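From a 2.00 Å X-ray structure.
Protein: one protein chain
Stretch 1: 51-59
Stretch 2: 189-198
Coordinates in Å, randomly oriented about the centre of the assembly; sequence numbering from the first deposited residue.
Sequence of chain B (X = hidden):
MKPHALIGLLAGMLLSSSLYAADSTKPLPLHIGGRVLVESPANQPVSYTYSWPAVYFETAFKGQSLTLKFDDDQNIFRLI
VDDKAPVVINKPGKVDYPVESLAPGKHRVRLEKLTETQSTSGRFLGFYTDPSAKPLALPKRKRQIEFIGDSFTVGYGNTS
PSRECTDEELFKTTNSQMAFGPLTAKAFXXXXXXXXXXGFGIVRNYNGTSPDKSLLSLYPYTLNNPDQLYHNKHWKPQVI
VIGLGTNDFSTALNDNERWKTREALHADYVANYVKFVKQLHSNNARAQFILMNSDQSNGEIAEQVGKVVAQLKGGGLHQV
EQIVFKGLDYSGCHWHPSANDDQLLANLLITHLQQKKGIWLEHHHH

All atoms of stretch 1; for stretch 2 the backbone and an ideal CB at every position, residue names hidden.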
# COMPACT_ATOMS: atom_id res chain seq x y z
N SER B 51 13.21 -22.71 -17.83
CA SER B 51 12.74 -23.57 -16.72
C SER B 51 11.75 -22.90 -15.77
O SER B 51 10.91 -23.59 -15.16
CB SER B 51 13.92 -24.15 -15.93
OG SER B 51 14.72 -23.11 -15.43
N TRP B 52 11.83 -21.58 -15.64
CA TRP B 52 10.87 -20.83 -14.83
C TRP B 52 9.48 -20.95 -15.47
O TRP B 52 9.37 -21.17 -16.68
CB TRP B 52 11.29 -19.36 -14.68
CG TRP B 52 12.49 -19.12 -13.80
CD1 TRP B 52 13.76 -18.88 -14.21
CD2 TRP B 52 12.53 -19.08 -12.35
NE1 TRP B 52 14.60 -18.70 -13.13
CE2 TRP B 52 13.87 -18.82 -11.97
CE3 TRP B 52 11.56 -19.25 -11.35
CZ2 TRP B 52 14.27 -18.71 -10.63
CZ3 TRP B 52 11.97 -19.14 -10.00
CH2 TRP B 52 13.32 -18.86 -9.66
N PRO B 53 8.40 -20.84 -14.66
CA PRO B 53 7.07 -21.07 -15.25
C PRO B 53 6.64 -20.02 -16.29
O PRO B 53 7.21 -18.93 -16.34
CB PRO B 53 6.12 -21.04 -14.04
CG PRO B 53 6.95 -20.83 -12.81
CD PRO B 53 8.37 -20.52 -13.22
N ALA B 54 5.64 -20.38 -17.11
CA ALA B 54 4.84 -19.42 -17.89
C ALA B 54 5.57 -18.65 -19.01
O ALA B 54 5.08 -17.61 -19.48
CB ALA B 54 4.08 -18.45 -16.96
N VAL B 55 6.72 -19.18 -19.42
CA VAL B 55 7.50 -18.66 -20.54
C VAL B 55 6.63 -18.67 -21.82
O VAL B 55 5.75 -19.52 -21.97
CB VAL B 55 8.82 -19.50 -20.72
CG1 VAL B 55 9.43 -19.31 -22.08
CG2 VAL B 55 9.82 -19.13 -19.63
N TYR B 56 6.85 -17.69 -22.70
CA TYR B 56 6.12 -17.64 -23.98
C TYR B 56 6.95 -17.08 -25.13
O TYR B 56 7.91 -16.32 -24.93
CB TYR B 56 4.79 -16.88 -23.85
CG TYR B 56 4.88 -15.45 -23.37
CD1 TYR B 56 4.99 -14.40 -24.29
CD2 TYR B 56 4.84 -15.14 -22.01
CE1 TYR B 56 5.08 -13.07 -23.86
CE2 TYR B 56 4.92 -13.82 -21.56
CZ TYR B 56 5.04 -12.79 -22.49
OH TYR B 56 5.11 -11.49 -22.06
N PHE B 57 6.55 -17.46 -26.35
CA PHE B 57 7.18 -17.01 -27.60
C PHE B 57 6.09 -16.55 -28.57
O PHE B 57 5.07 -17.24 -28.74
CB PHE B 57 7.99 -18.15 -28.23
CG PHE B 57 9.02 -18.75 -27.31
CD1 PHE B 57 10.33 -18.27 -27.29
CD2 PHE B 57 8.69 -19.82 -26.48
CE1 PHE B 57 11.28 -18.83 -26.45
CE2 PHE B 57 9.64 -20.38 -25.63
CZ PHE B 57 10.93 -19.89 -25.61
N GLU B 58 6.31 -15.39 -29.19
CA GLU B 58 5.34 -14.81 -30.11
C GLU B 58 5.96 -14.52 -31.46
O GLU B 58 7.16 -14.18 -31.54
CB GLU B 58 4.72 -13.53 -29.56
CG GLU B 58 3.73 -13.78 -28.42
CD GLU B 58 3.32 -12.51 -27.72
OE1 GLU B 58 2.12 -12.18 -27.77
OE2 GLU B 58 4.19 -11.83 -27.12
N THR B 59 5.16 -14.67 -32.51
CA THR B 59 5.55 -14.26 -33.86
C THR B 59 4.36 -13.79 -34.71
O THR B 59 3.19 -14.00 -34.34
CB THR B 59 6.37 -15.35 -34.60
OG1 THR B 59 7.05 -14.75 -35.70
CG2 THR B 59 5.49 -16.49 -35.11
N UNK B 189 -2.16 -5.68 -21.20
CA UNK B 189 -1.27 -5.96 -22.33
C UNK B 189 0.20 -5.70 -21.98
O UNK B 189 0.92 -5.02 -22.72
CB UNK B 189 -1.67 -5.11 -23.54
N UNK B 190 0.64 -6.26 -20.86
CA UNK B 190 2.03 -6.14 -20.42
C UNK B 190 2.76 -7.44 -20.64
O UNK B 190 2.18 -8.52 -20.57
CB UNK B 190 2.11 -5.73 -18.95
N UNK B 191 4.06 -7.34 -20.92
CA UNK B 191 4.89 -8.53 -20.90
C UNK B 191 5.08 -8.98 -19.46
O UNK B 191 4.98 -8.17 -18.53
CB UNK B 191 6.24 -8.27 -21.57
N UNK B 192 5.31 -10.27 -19.25
CA UNK B 192 5.43 -10.76 -17.88
C UNK B 192 6.48 -11.82 -17.71
O UNK B 192 6.77 -12.57 -18.64
CB UNK B 192 4.08 -11.31 -17.40
N UNK B 193 7.04 -11.84 -16.50
CA UNK B 193 7.89 -12.92 -16.03
C UNK B 193 7.26 -13.47 -14.75
O UNK B 193 6.84 -12.71 -13.89
CB UNK B 193 9.32 -12.44 -15.79
N UNK B 194 7.18 -14.80 -14.66
CA UNK B 194 6.65 -15.49 -13.48
C UNK B 194 7.79 -16.28 -12.85
O UNK B 194 8.01 -17.45 -13.14
CB UNK B 194 5.48 -16.41 -13.84
N UNK B 195 8.53 -15.62 -11.97
CA UNK B 195 9.65 -16.25 -11.31
C UNK B 195 9.21 -16.82 -9.97
O UNK B 195 9.39 -16.21 -8.91
CB UNK B 195 10.80 -15.26 -11.13
N UNK B 196 8.59 -17.99 -10.05
CA UNK B 196 8.02 -18.67 -8.91
C UNK B 196 8.42 -20.14 -8.95
O UNK B 196 8.64 -20.69 -10.02
CB UNK B 196 6.50 -18.51 -8.89
N UNK B 197 8.47 -20.77 -7.79
CA UNK B 197 8.80 -22.18 -7.70
C UNK B 197 8.08 -22.72 -6.50
O UNK B 197 8.09 -22.09 -5.45
CB UNK B 197 10.31 -22.42 -7.60
N UNK B 198 7.42 -23.87 -6.66
CA UNK B 198 6.54 -24.42 -5.63
C UNK B 198 7.28 -24.89 -4.37
O UNK B 198 8.30 -25.55 -4.47
CB UNK B 198 5.75 -25.59 -6.22

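Position 189 has positive phi (48/50) and lies beyond the reach of stretch 1. Glycine, asparagine or aspartate tolerate such angles best; the residue is Asp-189, which leaves the preceding helix in a Schellman motif. At 190 the CA-to-CB bond points away and meets nothing of stretch 1, so the contact sets no preference; Ala-190 occupies it.

Position 191 is more telling. Its CB points sideways, yet the ideal CB lies 3.4 Å from Tyr-56 OH, a hydroxyl in need of an acceptor. A short polar side chain such as aspartate, asparagine or serine could answer it, although the carboxylate of Glu-58 nearby would count against a second acid. The residue is nevertheless Asp-191: Tyr-56 OH donates to Asp-191 OD1 at 2.7 Å, at the edge of the tyrosine ring, while Glu-58 OE2 stays 4.5 Å from Asp-191 OD1.

At 192 the backbone N already donates to Tyr-56 OH (3.1 Å, 153°), so the hydroxyl is both donor and acceptor. CB again points sideways, but a long side chain could turn back along the Tyr-56 ring toward Ala-54; leucine, methionine or an aromatic would suit. Tyr-192, with chi1 p, does so. Its CZ comes 3.4 Å from Tyr-56 CE2, the two rings meeting obliquely at 44°, and its CE1 is 4.3 Å from Ala-54 CB. Water 2 donates to both Ala-54 O and Tyr-192 O, tying the backbones together.

Position 193 points away, leaving the choice open to many side chains; it is Gln-193.

At 194 CB points toward stretch 1, with the ideal CB 4.0 Å from both Pro-53 O and Ala-54 CB. The Ala-54 methyl and the nearby Pro-53 ring favour valine, isoleucine or leucine, while the carbonyl would also tolerate a small donor such as serine or threonine. Ile-194 places CG1 3.6 Å from Ala-54 CB and CG2 4.4 Å from Pro-53 CG, although the end of the side chain leads away. Water 1 accepts from Ile-194 N and donates to Pro-53 O.

The ideal CB of 195 is 4.1 Å from Trp-52 CE3, where the indole offers a broad face to a flat or aliphatic group. Asn-195 sets CB over the six-membered ring in a CH-pi contact, 4.3 Å from its centroid, and OD1 over the same indole, 3.7 Å from Trp-52 CG.

At 196 CB points away, so small or larger residues could follow the outward bond, though the backbone packs closely, its O 3.2 Å from Pro-53 CD; the residue is Ala-196. Position 197 points sideways near the indole and could take various small residues; Ser-197 CB lies 4.4 Å from Trp-52 CZ3. Position 198 is out of reach, without preference; it is Ser-198.

Stretch 2 189-198: DADYQINASS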
# COMPACT_ATOMS: atom_id res chain seq x y z
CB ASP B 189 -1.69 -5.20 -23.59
CG ASP B 189 -0.94 -5.65 -24.83
OD1 ASP B 189 -0.55 -6.85 -24.90
OD2 ASP B 189 -0.73 -4.81 -25.73
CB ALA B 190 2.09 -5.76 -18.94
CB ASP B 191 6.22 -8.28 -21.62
CG ASP B 191 6.07 -8.35 -23.12
OD1 ASP B 191 5.56 -9.37 -23.63
OD2 ASP B 191 6.45 -7.37 -23.78
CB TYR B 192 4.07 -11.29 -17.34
CG TYR B 192 3.39 -12.37 -18.18
CD1 TYR B 192 3.61 -13.73 -17.93
CD2 TYR B 192 2.50 -12.02 -19.20
CE1 TYR B 192 2.97 -14.71 -18.69
CE2 TYR B 192 1.84 -13.00 -19.95
CZ TYR B 192 2.08 -14.33 -19.69
OH TYR B 192 1.43 -15.27 -20.46
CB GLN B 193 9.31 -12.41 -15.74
CG GLN B 193 10.11 -12.06 -17.00
CD GLN B 193 11.62 -11.99 -16.73
OE1 GLN B 193 12.41 -11.75 -17.65
NE2 GLN B 193 12.01 -12.19 -15.47
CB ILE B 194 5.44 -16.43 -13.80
CG1 ILE B 194 4.40 -15.73 -14.70
CG2 ILE B 194 4.82 -16.99 -12.51
CD1 ILE B 194 3.71 -14.49 -14.07
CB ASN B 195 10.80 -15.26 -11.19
CG ASN B 195 11.29 -14.82 -12.55
OD1 ASN B 195 11.41 -15.64 -13.48
ND2 ASN B 195 11.54 -13.52 -12.70
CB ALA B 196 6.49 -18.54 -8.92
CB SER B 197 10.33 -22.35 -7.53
OG SER B 197 10.70 -23.70 -7.65
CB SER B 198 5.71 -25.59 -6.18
OG SER B 198 4.82 -25.17 -7.20
O HOH W 1 8.03 -16.40 -16.84
O HOH W 2 6.72 -15.37 -18.89
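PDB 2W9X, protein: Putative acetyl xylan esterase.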